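Local coordinates for protein hypothetic aldehyde deformylating oxygenase (PDB 5V4T) that probably acts as an iron-dependent oxidoreductase of the ferritin-like type, with aldehyde deformylating oxygenase activity, at residues 34-37 / 38-42; 159-162 / 163-167; 100-104 / 105-109; 64-67 / 68-71; 172-175 / 176-180. All coordinates share one frame; numbering follows the deposited sequence.

Contact 1. Residues 34-37 / 38-42; sequences ILKK and LSFEK
Lys36 and Phe40 carry a local, one-turn surface contact in the first turns of helix 34-46. Their side chains run side by side, and the lysine sets CG over one face of the ring, while CE passes its rim. Lys36 CG stands 4.3 Å from the Phe40 ring centroid, a CH-pi contact displaced toward the rim. Farther along, Lys36 CE comes within 3.9 Å of Phe40 CZ. The lysine reaches this position because CG is anti to the backbone N (chi1 -175°) and the rest of the chain is extended. Beneath them, Phe40 N donates to Lys36 O at 2.9 Å. In the helical bundle of this ferritin-like fold, Ser39 and Phe40 abut Val54 of helix 49-67, while Leu35 packs on Val90 and Phe93 of helix 80-93. Ser39 points its hydroxyl back at the preceding turn: OG is 3.0 Å from Lys36 O and 3.1 Å from Leu35 O, and its one proton could serve either carbonyl. Leu35 O also accepts the backbone bond from Ser39 N, at 2.8 Å. On another flank Ile34 and Leu38 cross at a slant, with Ile34 CG1 3.8 Å from Leu38 CD1.

Contact 2. Residues 159-162 / 163-167; sequences KEYA and VKRVE
Tyr161 and Arg165, one turn apart near the start of helix 159-179, form the compact part of this local contact. The two side chains run the same way, and Arg165 CG sits over one face of the tyrosine ring, 4.1 Å from its centroid and 25° off the normal. Arg165 CD follows toward the phenol end, 3.8 Å from Tyr161 OH. Bends at chi2 and chi3 of the arginine bring its guanidinium plane to within 5° of the ring plane, although the group does not stack on the ring. The polar ends are held by other helices: Tyr161 OH hydrogen-bonds Asn101 OD1, while Arg165 gives NE to Thr104 OG1 and NH2 to a salt bridge with Asp92 OD2. Ala162 packs on Thr104, and Val166 on Met108 and Ile109, of helix 98-128, a long helix of the ferritin-like bundle, and Val163 leans on helix 191-211. The solvent side is much looser. Glu160 and Lys164 approach each other mainly through aliphatic carbons, with Glu160 CG 4.3 Å from Lys164 CD. Their charged atoms stop short of a salt bridge, as Glu160 OE2 lies 5.3 Å from Lys164 NZ. Below, Lys164 N still donates to Glu160 O at 3.0 Å. The chemistry thus divides by side: the inward arginine has its rotation fixed by directional bonds and its CG set over an aromatic face, whereas the outward pair probably gains little more than a weak attraction, screened by solvent.

Contact 3. Residues 100-104 / 105-109; sequences ENIAT and RFHMI
Between Ala103 and Met108, and again between Thr104 and Ile109, the helix backbone widens into a pi-type turn, and the axes of the short segments 100-104 and 105-109 differ in direction by 35°. Met108 N reaches back five residues to Ala103 O at 2.9 Å. The switch occurs at Ile102 O, which takes a short bond from Phe106 N (2.7 Å) and a weak one from His107 N (3.4 Å). Ile102 CG2 touches both following side chains, 3.9 Å from Phe106 CB and 4.1 Å from His107 CE1. The imidazole edge faces the same carbonyl, with Ile102 O near the ring plane and 3.5 Å from His107 ND1. Its NE2 is hydrogen-bonded to Gln53 OE1 of helix 49-67. Phe106 has CG anti to the backbone N (chi1 -169°), a setting that carries the ring to Gln53 and Glu57 and to about 4 Å from the bound iron at the nearest side-chain atom. Arg105 departs to a salt bridge with Asp92. Thr104 OG1 lies 2.7 Å from Glu100 O, with Asn101 O also in range of its one proton. Widened turns recur in diiron ferritin-like helices; here the distortion lies just before the iron ligand Glu111. Bonds from i to i+5 replace some regular ones, and the apolar Phe106 ring lies beside the iron site, consistent with the widened turn helping to set its position.

Contact 4. Residues 64-67 / 68-71; sequences FNEY and FKED
Tyr67 and Phe68, neighbours at the end of helix 49-67, make a T-shaped (edge-to-face) pair. Tyr67 CD2 stands 3.6 Å above the Phe68 ring plane, over its centre; the centroids are 5.0 Å apart and the planes meet at 73°. Phe64, one turn earlier, runs beside Phe68 and touches it edge to edge, Phe64 CD1 lying 4.0 Å from Phe68 CE2. Phe68 can serve both rings because its CG is anti to the carbonyl carbon (chi1 -70°), which turns the ring back along the helix. The backbone supports this placement: Phe68 N donates to Phe64 O at 3.1 Å, after which Phe68 leaves helical geometry. A type I beta turn from Phe68 to Asp71 follows, closed by Asp71 N to Phe68 O at 3.0 Å. Lys69 N keeps a weak hold on Glu66 O, at 3.4 Å. On the outer surface the lysine chain doubles back beside Glu66, with Lys69 CE 3.6 Å from Glu66 OE1 but the charged atoms too far apart for a salt bridge. Farther out, Phe68 rests on Ile16 and Ser20 of helix 10-23, and Phe64 on Ile138 and Ile141 of helix 132-155. Tyr67 OH is hydrogen-bonded to Asp2, while Asp71 is tied to Lys17 by a salt bridge. This helix terminus of the ferritin-like bundle appears to be held largely by aromatic packing and by polar ties to residues near the N-terminus and on helix 10-23; the buried Tyr67 O has no partner in the model, a cost probably offset by the burial of three rings.

Contact 5. Residues 172-175 / 176-180; sequences LAVQ and IVKEG
Glu179 folds back on the Gln175 carbonyl oxygen at the C-terminal end of helix 159-179, and its side chain can be followed atom by atom along that oxygen. CB starts 3.3 Å from Gln175 O, and CG comes closer still, to 3.1 Å from the same oxygen. With CG anti to the carbonyl carbon (chi1 -69°) and the chain extended beyond, CD remains beside the oxygen, 3.3 Å from Gln175 O. At the tip, OE1 stays near that oxygen too, while OE2 lies 3.9 Å from Gln175 CB and makes a hydrogen bond with Ser81 OG, on helix 80-93. The underlying backbone bond, Glu179 N to Gln175 O, measures 2.9 Å. Alongside, Lys178 lays its chain against Val174, with Lys178 CD 4.0 Å from Val174 CG1, and passes the bent Gln175, whose NE2 is 3.9 Å from Lys178 CD. On the inner flanks Ala173 and Val177 pack on Leu114 of helix 98-128 and on Met198 of helix 191-211, so this stretch is wedged between helices of the ferritin-like bundle. Gly180 ends it: Gly180 N bonds Val177 O at 3.0 Å, and the glycine is the N-cap residue of helix 181-184. A carboxylate near a helix C-terminus, beside a carbonyl oxygen, would be expected to be electrostatically unfavourable; the hydrogen bonds to both carboxylate oxygens, including the one from helix 80-93, probably offset that cost.

Overall arrangement
All five contacts are local, within a helix or at its end in the ferritin-like bundle, yet their chemistry follows their depth. Contact 3 is buried and lies nearest the iron; contact 1 is a surface contact, and contacts 2, 4 and 5 are partly buried. Contacts 2 and 5 share helix 159-179, about 20 Å apart between centres, and both touch contact 3: polar bonds link it to contact 2, whereas contact 5 meets it only by packing of Ile109 on Ala173. Contact 4, on the opposite side of the chain's centre from contacts 2 and 3, is mostly aromatic. Regular helical bonding underlies contacts 1 and 2, a widened turn contact 3, and helix ends contacts 4 and 5.

Contact 1. Residues 34-37 / 38-42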
# COMPACT_ATOMS: atom_id res chain seq x y z
N ILE A 34 10.98 -12.22 -6.53
CA ILE A 34 11.98 -11.50 -7.29
C ILE A 34 12.08 -10.02 -6.91
O ILE A 34 13.12 -9.38 -7.14
CB ILE A 34 11.72 -11.63 -8.83
CG1 ILE A 34 12.94 -11.27 -9.65
CG2 ILE A 34 10.53 -10.80 -9.27
CD1 ILE A 34 12.89 -11.84 -11.04
N LEU A 35 11.00 -9.46 -6.34
CA LEU A 35 11.03 -8.05 -5.97
C LEU A 35 12.01 -7.74 -4.90
O LEU A 35 12.49 -6.62 -4.82
CB LEU A 35 9.63 -7.56 -5.47
CG LEU A 35 8.58 -7.29 -6.55
CD1 LEU A 35 7.25 -6.99 -5.87
CD2 LEU A 35 8.98 -6.09 -7.40
N LYS A 36 12.33 -8.72 -4.06
CA LYS A 36 13.34 -8.45 -3.00
C LYS A 36 14.70 -8.12 -3.65
O LYS A 36 15.29 -7.04 -3.38
CB LYS A 36 13.46 -9.67 -2.07
CG LYS A 36 14.38 -9.47 -0.88
CD LYS A 36 14.45 -10.75 -0.05
CE LYS A 36 15.17 -10.49 1.25
NZ LYS A 36 15.32 -11.65 2.15
N LYS A 37 15.15 -8.99 -4.54
CA LYS A 37 16.42 -8.78 -5.25
C LYS A 37 16.41 -7.49 -6.05
O LYS A 37 17.35 -6.72 -6.03
CB LYS A 37 16.73 -9.92 -6.23
CG LYS A 37 17.69 -10.86 -5.62
CD LYS A 37 17.78 -12.20 -6.36
CE LYS A 37 18.40 -13.24 -5.43
NZ LYS A 37 18.64 -14.52 -6.13
N LEU A 38 15.34 -7.29 -6.81
CA LEU A 38 15.25 -6.09 -7.65
C LEU A 38 15.25 -4.83 -6.83
O LEU A 38 15.92 -3.88 -7.16
CB LEU A 38 14.02 -6.15 -8.52
CG LEU A 38 14.06 -7.22 -9.63
CD1 LEU A 38 12.64 -7.48 -10.13
CD2 LEU A 38 15.02 -6.83 -10.72
N SER A 39 14.52 -4.84 -5.71
CA SER A 39 14.48 -3.62 -4.89
C SER A 39 15.84 -3.35 -4.24
O SER A 39 16.32 -2.20 -4.17
CB SER A 39 13.33 -3.69 -3.88
OG SER A 39 13.68 -4.55 -2.84
N PHE A 40 16.52 -4.42 -3.83
CA PHE A 40 17.88 -4.23 -3.24
C PHE A 40 18.84 -3.67 -4.28
O PHE A 40 19.63 -2.72 -4.00
CB PHE A 40 18.43 -5.53 -2.74
CG PHE A 40 17.86 -6.01 -1.45
CD1 PHE A 40 16.85 -5.34 -0.75
CD2 PHE A 40 18.34 -7.16 -0.90
CE1 PHE A 40 16.37 -5.87 0.49
CE2 PHE A 40 17.91 -7.65 0.32
CZ PHE A 40 16.89 -7.03 1.01
N GLU A 41 18.77 -4.25 -5.47
CA GLU A 41 19.62 -3.80 -6.57
C GLU A 41 19.46 -2.36 -6.93
O GLU A 41 20.44 -1.61 -7.00
CB GLU A 41 19.44 -4.69 -7.79
CG GLU A 41 19.89 -6.11 -7.55
CD GLU A 41 19.56 -7.03 -8.74
OE1 GLU A 41 18.79 -6.62 -9.65
OE2 GLU A 41 20.08 -8.18 -8.75
N LYS A 42 18.22 -1.94 -7.14
CA LYS A 42 17.94 -0.58 -7.43
C LYS A 42 18.27 0.35 -6.29
O LYS A 42 18.82 1.42 -6.49
CB LYS A 42 16.50 -0.40 -7.90
CG LYS A 42 16.13 -1.22 -9.11
CD LYS A 42 17.09 -1.13 -10.23
CE LYS A 42 16.47 -1.84 -11.40
NZ LYS A 42 17.36 -1.66 -12.56

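Contact 2. Residues 159-162 / 163-167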
# COMPACT_ATOMS: atom_id res chain seq x y z
N LYS A 159 7.97 15.27 -15.90
CA LYS A 159 6.67 15.58 -15.26
C LYS A 159 5.53 15.11 -16.09
O LYS A 159 4.59 14.45 -15.58
CB LYS A 159 6.54 17.08 -14.96
CG LYS A 159 7.47 17.64 -13.89
CD LYS A 159 7.23 19.15 -13.76
CE LYS A 159 8.24 19.70 -12.80
NZ LYS A 159 7.77 20.99 -12.28
N GLU A 160 5.55 15.38 -17.38
CA GLU A 160 4.47 14.94 -18.25
C GLU A 160 4.32 13.42 -18.32
O GLU A 160 3.19 12.88 -18.19
CB GLU A 160 4.70 15.56 -19.65
CG GLU A 160 3.65 15.22 -20.68
CD GLU A 160 3.99 15.74 -22.09
OE1 GLU A 160 4.93 16.56 -22.28
OE2 GLU A 160 3.26 15.33 -23.04
N TYR A 161 5.44 12.67 -18.44
CA TYR A 161 5.36 11.26 -18.45
C TYR A 161 4.80 10.70 -17.11
O TYR A 161 3.97 9.78 -17.09
CB TYR A 161 6.77 10.69 -18.62
CG TYR A 161 6.84 9.20 -18.64
CD1 TYR A 161 6.56 8.46 -19.75
CD2 TYR A 161 7.23 8.49 -17.49
CE1 TYR A 161 6.66 7.05 -19.76
CE2 TYR A 161 7.33 7.11 -17.49
CZ TYR A 161 7.08 6.41 -18.66
OH TYR A 161 7.13 5.07 -18.71
N ALA A 162 5.23 11.31 -16.01
CA ALA A 162 4.79 10.82 -14.69
C ALA A 162 3.29 11.05 -14.43
O ALA A 162 2.58 10.18 -13.97
CB ALA A 162 5.62 11.47 -13.58
N VAL A 163 2.83 12.22 -14.84
CA VAL A 163 1.39 12.50 -14.70
C VAL A 163 0.60 11.51 -15.52
O VAL A 163 -0.38 10.98 -15.05
CB VAL A 163 1.07 13.96 -15.06
CG1 VAL A 163 -0.44 14.20 -15.08
CG2 VAL A 163 1.72 14.91 -14.11
N LYS A 164 0.99 11.29 -16.81
CA LYS A 164 0.28 10.34 -17.64
C LYS A 164 0.29 8.92 -17.04
O LYS A 164 -0.74 8.22 -17.09
CB LYS A 164 0.83 10.36 -19.07
CG LYS A 164 0.54 11.66 -19.80
CD LYS A 164 1.15 11.71 -21.20
CE LYS A 164 1.21 10.34 -21.89
NZ LYS A 164 1.30 10.42 -23.40
N ARG A 165 1.42 8.51 -16.44
CA ARG A 165 1.49 7.25 -15.75
C ARG A 165 0.49 7.14 -14.62
O ARG A 165 -0.20 6.07 -14.48
CB ARG A 165 2.87 6.99 -15.15
CG ARG A 165 3.95 6.65 -16.16
CD ARG A 165 4.05 5.19 -16.46
NE ARG A 165 4.43 4.42 -15.30
CZ ARG A 165 4.39 3.12 -15.27
NH1 ARG A 165 4.07 2.43 -16.38
NH2 ARG A 165 4.75 2.47 -14.18
N VAL A 166 0.42 8.18 -13.80
CA VAL A 166 -0.52 8.21 -12.68
C VAL A 166 -1.94 8.03 -13.23
O VAL A 166 -2.72 7.25 -12.72
CB VAL A 166 -0.36 9.45 -11.79
CG1 VAL A 166 -1.44 9.50 -10.73
CG2 VAL A 166 1.01 9.39 -11.12
N GLU A 167 -2.26 8.81 -14.26
CA GLU A 167 -3.57 8.75 -14.87
C GLU A 167 -3.88 7.35 -15.43
O GLU A 167 -5.02 6.84 -15.33
CB GLU A 167 -3.70 9.86 -15.92
CG GLU A 167 -3.70 11.24 -15.29
CD GLU A 167 -3.60 12.42 -16.24
OE1 GLU A 167 -3.07 12.30 -17.35
OE2 GLU A 167 -4.00 13.51 -15.81

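Contact 3. Residues 100-104 / 105-109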
# COMPACT_ATOMS: atom_id res chain seq x y z
N GLU A 100 11.42 6.17 -13.07
CA GLU A 100 10.09 6.82 -13.22
C GLU A 100 8.90 5.84 -13.19
O GLU A 100 7.77 6.19 -12.70
CB GLU A 100 10.07 7.71 -14.44
CG GLU A 100 10.96 8.90 -14.10
CD GLU A 100 11.15 9.91 -15.19
OE1 GLU A 100 11.05 9.57 -16.40
OE2 GLU A 100 11.43 11.05 -14.80
N ASN A 101 9.12 4.63 -13.72
CA ASN A 101 8.05 3.64 -13.72
C ASN A 101 7.68 3.14 -12.32
O ASN A 101 6.51 3.09 -11.94
CB ASN A 101 8.41 2.48 -14.62
CG ASN A 101 8.27 2.85 -16.10
OD1 ASN A 101 7.63 3.88 -16.42
ND2 ASN A 101 8.85 2.04 -17.02
N ILE A 102 8.71 2.84 -11.54
CA ILE A 102 8.49 2.50 -10.14
C ILE A 102 7.96 3.69 -9.34
O ILE A 102 7.07 3.50 -8.49
CB ILE A 102 9.75 1.95 -9.49
CG1 ILE A 102 10.13 0.66 -10.16
CG2 ILE A 102 9.47 1.62 -8.06
CD1 ILE A 102 11.62 0.38 -10.07
N ALA A 103 8.48 4.86 -9.57
CA ALA A 103 8.04 6.02 -8.79
C ALA A 103 6.56 6.31 -9.00
O ALA A 103 5.88 6.74 -8.07
CB ALA A 103 8.86 7.23 -9.10
N THR A 104 6.07 6.10 -10.22
CA THR A 104 4.64 6.29 -10.47
C THR A 104 3.76 5.13 -10.04
O THR A 104 2.69 5.35 -9.41
CB THR A 104 4.46 6.64 -11.96
OG1 THR A 104 5.14 5.69 -12.78
CG2 THR A 104 5.01 7.93 -12.22
N ARG A 105 4.13 3.90 -10.38
CA ARG A 105 3.30 2.76 -10.00
C ARG A 105 3.33 2.52 -8.50
O ARG A 105 2.26 2.29 -7.89
CB ARG A 105 3.71 1.47 -10.71
CG ARG A 105 2.91 0.25 -10.27
CD ARG A 105 3.38 -1.04 -10.89
NE ARG A 105 3.14 -1.03 -12.33
CZ ARG A 105 2.08 -1.52 -12.96
NH1 ARG A 105 1.08 -2.05 -12.33
NH2 ARG A 105 2.01 -1.39 -14.32
N PHE A 106 4.53 2.62 -7.92
CA PHE A 106 4.67 2.28 -6.50
C PHE A 106 4.54 3.52 -5.64
O PHE A 106 3.50 3.67 -4.91
CB PHE A 106 5.99 1.57 -6.20
CG PHE A 106 6.00 1.01 -4.81
CD1 PHE A 106 5.23 -0.10 -4.48
CD2 PHE A 106 6.77 1.60 -3.83
CE1 PHE A 106 5.18 -0.57 -3.18
CE2 PHE A 106 6.74 1.11 -2.53
CZ PHE A 106 5.94 0.03 -2.21
N HIS A 107 5.45 4.48 -5.72
CA HIS A 107 5.34 5.57 -4.78
C HIS A 107 4.04 6.35 -4.91
O HIS A 107 3.43 6.75 -3.91
CB HIS A 107 6.55 6.47 -4.84
CG HIS A 107 7.84 5.74 -4.59
ND1 HIS A 107 8.40 4.85 -5.49
CD2 HIS A 107 8.63 5.72 -3.50
CE1 HIS A 107 9.51 4.35 -4.98
NE2 HIS A 107 9.68 4.87 -3.78
N MET A 108 3.68 6.74 -6.13
CA MET A 108 2.48 7.57 -6.28
C MET A 108 1.19 6.79 -6.13
O MET A 108 0.38 7.18 -5.34
CB MET A 108 2.47 8.30 -7.66
CG MET A 108 3.64 9.24 -7.87
SD MET A 108 3.77 10.63 -6.72
CE MET A 108 5.11 10.07 -5.63
N ILE A 109 1.01 5.73 -6.90
CA ILE A 109 -0.27 5.04 -6.92
C ILE A 109 -0.39 4.11 -5.69
O ILE A 109 -1.41 4.02 -5.05
CB ILE A 109 -0.49 4.30 -8.26
CG1 ILE A 109 -0.83 5.27 -9.40
CG2 ILE A 109 -1.50 3.17 -8.16
CD1 ILE A 109 -2.23 5.89 -9.32

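Contact 4. Residues 64-67 / 68-71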
# COMPACT_ATOMS: atom_id res chain seq x y z
N PHE A 64 3.31 -6.81 10.33
CA PHE A 64 2.09 -7.56 10.04
C PHE A 64 2.31 -9.04 10.34
O PHE A 64 1.43 -9.68 10.88
CB PHE A 64 1.62 -7.35 8.60
CG PHE A 64 1.03 -6.00 8.37
CD1 PHE A 64 -0.23 -5.66 8.90
CD2 PHE A 64 1.78 -5.00 7.71
CE1 PHE A 64 -0.78 -4.39 8.66
CE2 PHE A 64 1.21 -3.77 7.50
CZ PHE A 64 -0.03 -3.45 8.01
N ASN A 65 3.47 -9.55 10.00
CA ASN A 65 3.71 -10.99 10.22
C ASN A 65 3.69 -11.29 11.69
O ASN A 65 3.09 -12.26 12.11
CB ASN A 65 5.03 -11.35 9.55
CG ASN A 65 5.42 -12.79 9.73
OD1 ASN A 65 4.71 -13.69 9.33
ND2 ASN A 65 6.53 -13.01 10.37
N GLU A 66 4.30 -10.45 12.51
CA GLU A 66 4.29 -10.64 13.94
C GLU A 66 2.92 -10.45 14.56
O GLU A 66 2.49 -11.21 15.41
CB GLU A 66 5.26 -9.69 14.63
CG GLU A 66 6.73 -10.01 14.32
CD GLU A 66 7.13 -11.46 14.70
OE1 GLU A 66 6.59 -12.02 15.71
OE2 GLU A 66 7.98 -12.03 13.97
N TYR A 67 2.20 -9.41 14.13
CA TYR A 67 0.92 -9.16 14.69
C TYR A 67 -0.05 -10.33 14.47
O TYR A 67 -0.85 -10.63 15.37
CB TYR A 67 0.29 -7.87 14.12
CG TYR A 67 -0.91 -7.41 14.91
CD1 TYR A 67 -0.76 -6.60 16.02
CD2 TYR A 67 -2.20 -7.86 14.60
CE1 TYR A 67 -1.87 -6.20 16.79
CE2 TYR A 67 -3.32 -7.48 15.37
CZ TYR A 67 -3.13 -6.65 16.47
OH TYR A 67 -4.24 -6.31 17.22
N PHE A 68 -0.03 -10.89 13.27
CA PHE A 68 -1.00 -11.91 12.87
C PHE A 68 -0.46 -13.35 13.01
O PHE A 68 -1.09 -14.28 12.48
CB PHE A 68 -1.51 -11.64 11.48
CG PHE A 68 -2.40 -10.42 11.42
CD1 PHE A 68 -3.64 -10.41 12.02
CD2 PHE A 68 -1.95 -9.26 10.81
CE1 PHE A 68 -4.46 -9.29 11.97
CE2 PHE A 68 -2.79 -8.12 10.74
CZ PHE A 68 -4.03 -8.14 11.28
N LYS A 69 0.62 -13.51 13.74
CA LYS A 69 1.09 -14.89 14.13
C LYS A 69 -0.09 -15.80 14.51
O LYS A 69 -0.17 -16.94 14.08
CB LYS A 69 2.02 -14.82 15.36
CG LYS A 69 3.45 -14.37 15.12
CD LYS A 69 4.02 -15.08 13.91
CE LYS A 69 5.52 -14.91 13.80
NZ LYS A 69 5.87 -15.37 12.44
N GLU A 70 -0.98 -15.26 15.34
CA GLU A 70 -2.13 -15.98 15.94
C GLU A 70 -3.47 -15.85 15.23
O GLU A 70 -4.55 -16.26 15.73
CB GLU A 70 -2.20 -15.62 17.42
CG GLU A 70 -0.88 -16.02 18.10
CD GLU A 70 -0.85 -15.79 19.60
OE1 GLU A 70 -1.72 -15.07 20.13
OE2 GLU A 70 0.06 -16.34 20.27
N ASP A 71 -3.42 -15.26 14.05
CA ASP A 71 -4.60 -15.18 13.20
C ASP A 71 -4.06 -14.90 11.81
O ASP A 71 -4.23 -13.82 11.26
CB ASP A 71 -5.58 -14.15 13.71
CG ASP A 71 -6.97 -14.27 13.11
OD1 ASP A 71 -7.19 -15.10 12.19
OD2 ASP A 71 -7.86 -13.53 13.57

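Contact 5. Residues 172-175 / 176-180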
# COMPACT_ATOMS: atom_id res chain seq x y z
N LEU A 172 -6.79 1.03 -12.20
CA LEU A 172 -6.48 -0.25 -11.58
C LEU A 172 -6.59 -0.13 -10.07
O LEU A 172 -7.15 -1.00 -9.38
CB LEU A 172 -5.09 -0.73 -12.04
CG LEU A 172 -4.68 -2.10 -11.60
CD1 LEU A 172 -5.59 -3.15 -12.21
CD2 LEU A 172 -3.26 -2.37 -11.98
N ALA A 173 -6.08 0.96 -9.53
CA ALA A 173 -6.23 1.24 -8.12
C ALA A 173 -7.68 1.26 -7.67
O ALA A 173 -8.03 0.67 -6.65
CB ALA A 173 -5.54 2.56 -7.73
N VAL A 174 -8.52 1.94 -8.45
CA VAL A 174 -9.91 2.03 -8.11
C VAL A 174 -10.53 0.61 -8.08
O VAL A 174 -11.31 0.31 -7.22
CB VAL A 174 -10.68 2.99 -9.05
CG1 VAL A 174 -12.18 2.79 -8.90
CG2 VAL A 174 -10.28 4.41 -8.76
N GLN A 175 -10.18 -0.22 -9.05
CA GLN A 175 -10.73 -1.60 -9.13
C GLN A 175 -10.34 -2.41 -7.94
O GLN A 175 -11.13 -3.20 -7.43
CB GLN A 175 -10.36 -2.30 -10.44
CG GLN A 175 -11.18 -1.75 -11.62
CD GLN A 175 -12.71 -1.60 -11.34
OE1 GLN A 175 -13.42 -2.55 -10.94
NE2 GLN A 175 -13.22 -0.37 -11.54
N ILE A 176 -9.11 -2.22 -7.43
CA ILE A 176 -8.73 -2.93 -6.20
C ILE A 176 -9.66 -2.63 -5.04
O ILE A 176 -10.03 -3.54 -4.31
CB ILE A 176 -7.27 -2.60 -5.84
CG1 ILE A 176 -6.32 -3.20 -6.84
CG2 ILE A 176 -6.91 -3.11 -4.46
CD1 ILE A 176 -4.89 -2.69 -6.78
N VAL A 177 -10.00 -1.37 -4.81
CA VAL A 177 -10.87 -0.99 -3.70
C VAL A 177 -12.29 -1.52 -3.98
O VAL A 177 -12.90 -2.09 -3.08
CB VAL A 177 -10.85 0.49 -3.47
CG1 VAL A 177 -11.90 0.92 -2.45
CG2 VAL A 177 -9.43 0.91 -3.05
N LYS A 178 -12.77 -1.38 -5.21
CA LYS A 178 -14.14 -1.88 -5.50
C LYS A 178 -14.28 -3.38 -5.34
O LYS A 178 -15.33 -3.87 -4.87
CB LYS A 178 -14.57 -1.44 -6.90
CG LYS A 178 -14.82 0.03 -7.00
CD LYS A 178 -15.35 0.47 -8.37
CE LYS A 178 -16.27 1.65 -8.14
NZ LYS A 178 -16.62 2.36 -9.43
N GLU A 179 -13.21 -4.12 -5.67
CA GLU A 179 -13.14 -5.55 -5.49
C GLU A 179 -13.20 -5.99 -4.03
O GLU A 179 -13.54 -7.15 -3.73
CB GLU A 179 -11.92 -6.14 -6.26
CG GLU A 179 -12.10 -6.08 -7.80
CD GLU A 179 -10.81 -6.32 -8.58
OE1 GLU A 179 -9.79 -6.70 -7.95
OE2 GLU A 179 -10.79 -6.09 -9.84
N GLY A 180 -12.88 -5.07 -3.12
CA GLY A 180 -12.92 -5.34 -1.68
C GLY A 180 -14.23 -4.96 -1.02
O GLY A 180 -14.37 -4.99 0.20